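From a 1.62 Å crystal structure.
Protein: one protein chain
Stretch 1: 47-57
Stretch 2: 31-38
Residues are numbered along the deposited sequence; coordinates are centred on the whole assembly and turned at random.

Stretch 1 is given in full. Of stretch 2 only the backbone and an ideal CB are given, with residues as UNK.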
# COMPACT_ATOMS: atom_id res chain seq x y z
N HIS A 47 -9.01 -14.29 -3.70
CA HIS A 47 -9.11 -12.98 -4.32
C HIS A 47 -7.81 -12.67 -5.03
O HIS A 47 -6.73 -12.84 -4.44
CB HIS A 47 -9.44 -11.91 -3.30
CG HIS A 47 -10.78 -12.07 -2.69
ND1 HIS A 47 -11.94 -11.69 -3.33
CD2 HIS A 47 -11.16 -12.60 -1.50
CE1 HIS A 47 -12.98 -11.96 -2.55
NE2 HIS A 47 -12.53 -12.51 -1.43
N TYR A 48 -7.91 -12.22 -6.27
CA TYR A 48 -6.76 -11.88 -7.11
C TYR A 48 -6.72 -10.36 -7.20
O TYR A 48 -7.32 -9.75 -8.08
CB TYR A 48 -6.88 -12.53 -8.49
CG TYR A 48 -7.22 -13.99 -8.38
CD1 TYR A 48 -6.28 -14.91 -7.94
CD2 TYR A 48 -8.50 -14.44 -8.67
CE1 TYR A 48 -6.61 -16.26 -7.81
CE2 TYR A 48 -8.84 -15.77 -8.55
CZ TYR A 48 -7.89 -16.68 -8.12
OH TYR A 48 -8.22 -18.01 -8.01
N LEU A 49 -5.98 -9.75 -6.27
CA LEU A 49 -6.11 -8.33 -5.95
C LEU A 49 -5.14 -7.46 -6.76
O LEU A 49 -3.98 -7.83 -6.95
CB LEU A 49 -5.83 -8.10 -4.46
CG LEU A 49 -6.74 -8.87 -3.49
CD1 LEU A 49 -6.17 -8.82 -2.08
CD2 LEU A 49 -8.13 -8.26 -3.50
N ALA A 50 -5.63 -6.30 -7.22
CA ALA A 50 -4.72 -5.31 -7.79
C ALA A 50 -3.67 -4.91 -6.77
O ALA A 50 -2.54 -4.57 -7.13
CB ALA A 50 -5.49 -4.09 -8.29
N GLU A 51 -4.05 -4.93 -5.49
CA GLU A 51 -3.12 -4.65 -4.41
C GLU A 51 -1.93 -5.60 -4.44
O GLU A 51 -0.77 -5.18 -4.35
CB GLU A 51 -3.88 -4.75 -3.09
CG GLU A 51 -3.03 -4.63 -1.85
CD GLU A 51 -3.88 -4.81 -0.62
OE1 GLU A 51 -4.16 -5.97 -0.26
OE2 GLU A 51 -4.30 -3.79 -0.05
N SER A 52 -2.21 -6.89 -4.60
CA SER A 52 -1.15 -7.90 -4.58
C SER A 52 -0.22 -7.76 -5.77
O SER A 52 1.01 -7.77 -5.60
CB SER A 52 -1.74 -9.30 -4.52
OG SER A 52 -2.60 -9.44 -3.41
N ILE A 53 -0.77 -7.65 -6.99
CA ILE A 53 0.11 -7.54 -8.16
C ILE A 53 0.92 -6.25 -8.09
O ILE A 53 2.10 -6.23 -8.43
CB ILE A 53 -0.67 -7.70 -9.48
CG1 ILE A 53 0.28 -7.82 -10.67
CG2 ILE A 53 -1.64 -6.53 -9.71
CD1 ILE A 53 -0.42 -8.19 -11.99
N GLY A 54 0.31 -5.16 -7.60
CA GLY A 54 1.06 -3.92 -7.47
C GLY A 54 2.19 -4.02 -6.46
O GLY A 54 3.28 -3.47 -6.67
N LEU A 55 1.96 -4.70 -5.34
CA LEU A 55 3.02 -4.88 -4.34
C LEU A 55 4.13 -5.76 -4.89
O LEU A 55 5.32 -5.50 -4.67
CB LEU A 55 2.44 -5.47 -3.06
CG LEU A 55 1.69 -4.49 -2.18
CD1 LEU A 55 0.78 -5.26 -1.24
CD2 LEU A 55 2.66 -3.60 -1.41
N TYR A 56 3.76 -6.80 -5.63
CA TYR A 56 4.77 -7.64 -6.26
C TYR A 56 5.58 -6.84 -7.27
O TYR A 56 6.81 -6.96 -7.32
CB TYR A 56 4.10 -8.85 -6.89
CG TYR A 56 5.03 -9.98 -7.28
CD1 TYR A 56 6.19 -10.26 -6.56
CD2 TYR A 56 4.72 -10.76 -8.38
CE1 TYR A 56 7.02 -11.31 -6.95
CE2 TYR A 56 5.55 -11.80 -8.77
CZ TYR A 56 6.69 -12.07 -8.05
OH TYR A 56 7.49 -13.11 -8.45
N MET A 57 4.91 -6.01 -8.08
CA MET A 57 5.63 -5.13 -9.00
C MET A 57 6.60 -4.22 -8.26
O MET A 57 7.74 -4.03 -8.72
CB MET A 57 4.64 -4.30 -9.81
CG MET A 57 3.92 -5.12 -10.85
SD MET A 57 2.52 -4.29 -11.65
CE MET A 57 3.35 -2.87 -12.40
N UNK A 31 0.61 -18.26 -6.48
CA UNK A 31 0.22 -18.09 -7.87
C UNK A 31 -0.81 -19.13 -8.27
O UNK A 31 -0.57 -20.33 -8.12
CB UNK A 31 1.44 -18.17 -8.79
N UNK A 32 -1.94 -18.67 -8.79
CA UNK A 32 -2.95 -19.57 -9.32
C UNK A 32 -2.53 -20.06 -10.71
O UNK A 32 -1.56 -19.57 -11.31
CB UNK A 32 -4.31 -18.88 -9.38
N UNK A 33 -3.29 -21.03 -11.23
CA UNK A 33 -2.93 -21.65 -12.51
C UNK A 33 -2.90 -20.64 -13.65
O UNK A 33 -2.13 -20.80 -14.60
CB UNK A 33 -3.91 -22.77 -12.85
N UNK A 34 -3.73 -19.60 -13.59
CA UNK A 34 -3.72 -18.58 -14.63
C UNK A 34 -2.62 -17.54 -14.44
O UNK A 34 -2.55 -16.59 -15.24
CB UNK A 34 -5.08 -17.88 -14.68
N UNK A 35 -1.76 -17.70 -13.43
CA UNK A 35 -0.67 -16.78 -13.24
C UNK A 35 -0.97 -15.61 -12.34
O UNK A 35 -0.08 -14.76 -12.13
CB UNK A 35 -0.21 -16.25 -14.60
N UNK A 36 -2.17 -15.51 -11.80
CA UNK A 36 -2.49 -14.37 -10.96
C UNK A 36 -2.08 -14.64 -9.52
O UNK A 36 -2.07 -15.80 -9.07
CB UNK A 36 -3.98 -14.05 -11.04
N UNK A 37 -1.72 -13.57 -8.82
CA UNK A 37 -1.30 -13.65 -7.42
C UNK A 37 -2.53 -13.64 -6.52
O UNK A 37 -3.37 -12.74 -6.61
CB UNK A 37 -0.36 -12.50 -7.06
N UNK A 38 -2.62 -14.65 -5.63
CA UNK A 38 -3.77 -14.84 -4.75
C UNK A 38 -3.45 -14.34 -3.34
O UNK A 38 -2.28 -14.22 -2.95
CB UNK A 38 -4.18 -16.31 -4.71

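Position 31 points its CA-to-CB bond sideways, and its ideal CB has nothing of stretch 1 within 5.5 Å. Many residues would suit. The deposited residue is Thr 31, whose OG1 is hydrogen-bonded elsewhere in the structure.

Position 32 points toward stretch 1. Its ideal CB lies 3.8 Å from CE1 of Tyr 48, already touching the ring. A small apolar side chain would suit. The residue is Ala 32, and its CB is the contact with that ring. N of Ala 32 donates to O of position 36 at 2.9 Å, and N of position 35 donates to O of Ala 32 at 2.8 Å.

Position 33 is out of reach of stretch 1, and phi/psi of -61/-30 are ordinary for a turn. Polar or charged residues would do well. It is Lys 33.

Position 34 points toward stretch 1, but its ideal CB finds nothing within 5.5 Å. The turn leaves the backbone N of position 36 nearby, so a short side chain with an acceptor, such as Asp or Asn, is reasonable. The residue is Asn 34. Its OD1 accepts from N of position 36 at 3.2 Å, a bond that braces the turn.

Position 35 has a positive phi, 91/1. A CB here would be jammed against the carbonyl O of residue 34, which by itself calls for glycine. The residue is Gly 35.

Position 36 points toward stretch 1, with its ideal CB 4.0 Å from CD1 of Tyr 48. An apolar side chain of moderate or large size would suit. The residue is Leu 36. Its CB contacts the ring, and CD1 of Leu 36 lies about 4.1 Å from CB of Tyr 48, so the leucine covers both the ring and the root of that side chain.

Position 37 points sideways. Its ideal CB is 4.3 Å from CB of Ser 52, and the Tyr 56 ring lies farther along. Val, Leu, Ile or Met could fill this space. The residue is Ile 37. CG2 lies 4.0 Å from CB of Ser 52, and CD1 reaches to 4.2 Å from CD2 of Tyr 56. Its carbonyl O receives a CA-H...O contact from CA of Tyr 48 at 3.5 Å. No direct hydrogen bond joins the stretches, but two waters donate to this O. Water 1 also links O of His 47, N of Leu 49 and OG of Ser 52; water 2 also donates to O of Leu 49.

Position 38 also points sideways. Its ideal CB is 3.9 Å from CE1 of Tyr 48 and 4.3 Å from O of His 47. A compact apolar residue, Val, Ile or Ala, would suit. The residue is Val 38. CG2 packs 3.7 Å from CE1 of Tyr 48, and its CA lies 3.6 Å from O of His 47 in a second CA-H...O contact.

Stretch 2, residues 31-38: TAKNGLIV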
# COMPACT_ATOMS: atom_id res chain seq x y z
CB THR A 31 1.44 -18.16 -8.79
OG1 THR A 31 2.41 -17.19 -8.36
CG2 THR A 31 1.05 -17.80 -10.20
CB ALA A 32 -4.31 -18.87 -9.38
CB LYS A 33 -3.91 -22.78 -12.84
CG LYS A 33 -3.67 -24.06 -12.05
CD LYS A 33 -2.53 -24.88 -12.64
CE LYS A 33 -2.34 -26.19 -11.88
NZ LYS A 33 -3.16 -27.30 -12.45
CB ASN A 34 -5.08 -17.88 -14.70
CG ASN A 34 -5.50 -17.26 -13.39
OD1 ASN A 34 -4.74 -17.23 -12.41
ND2 ASN A 34 -6.72 -16.76 -13.35
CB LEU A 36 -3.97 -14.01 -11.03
CG LEU A 36 -4.44 -13.65 -12.45
CD1 LEU A 36 -5.81 -13.00 -12.43
CD2 LEU A 36 -3.43 -12.74 -13.12
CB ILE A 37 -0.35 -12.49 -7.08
CG1 ILE A 37 0.77 -12.36 -8.13
CG2 ILE A 37 0.22 -12.63 -5.65
CD1 ILE A 37 1.58 -13.60 -8.33
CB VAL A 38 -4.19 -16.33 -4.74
CG1 VAL A 38 -3.22 -17.14 -3.90
CG2 VAL A 38 -5.63 -16.48 -4.26
O HOH W 1 -4.35 -11.35 -4.50
O HOH W 2 -3.25 -10.32 -8.06
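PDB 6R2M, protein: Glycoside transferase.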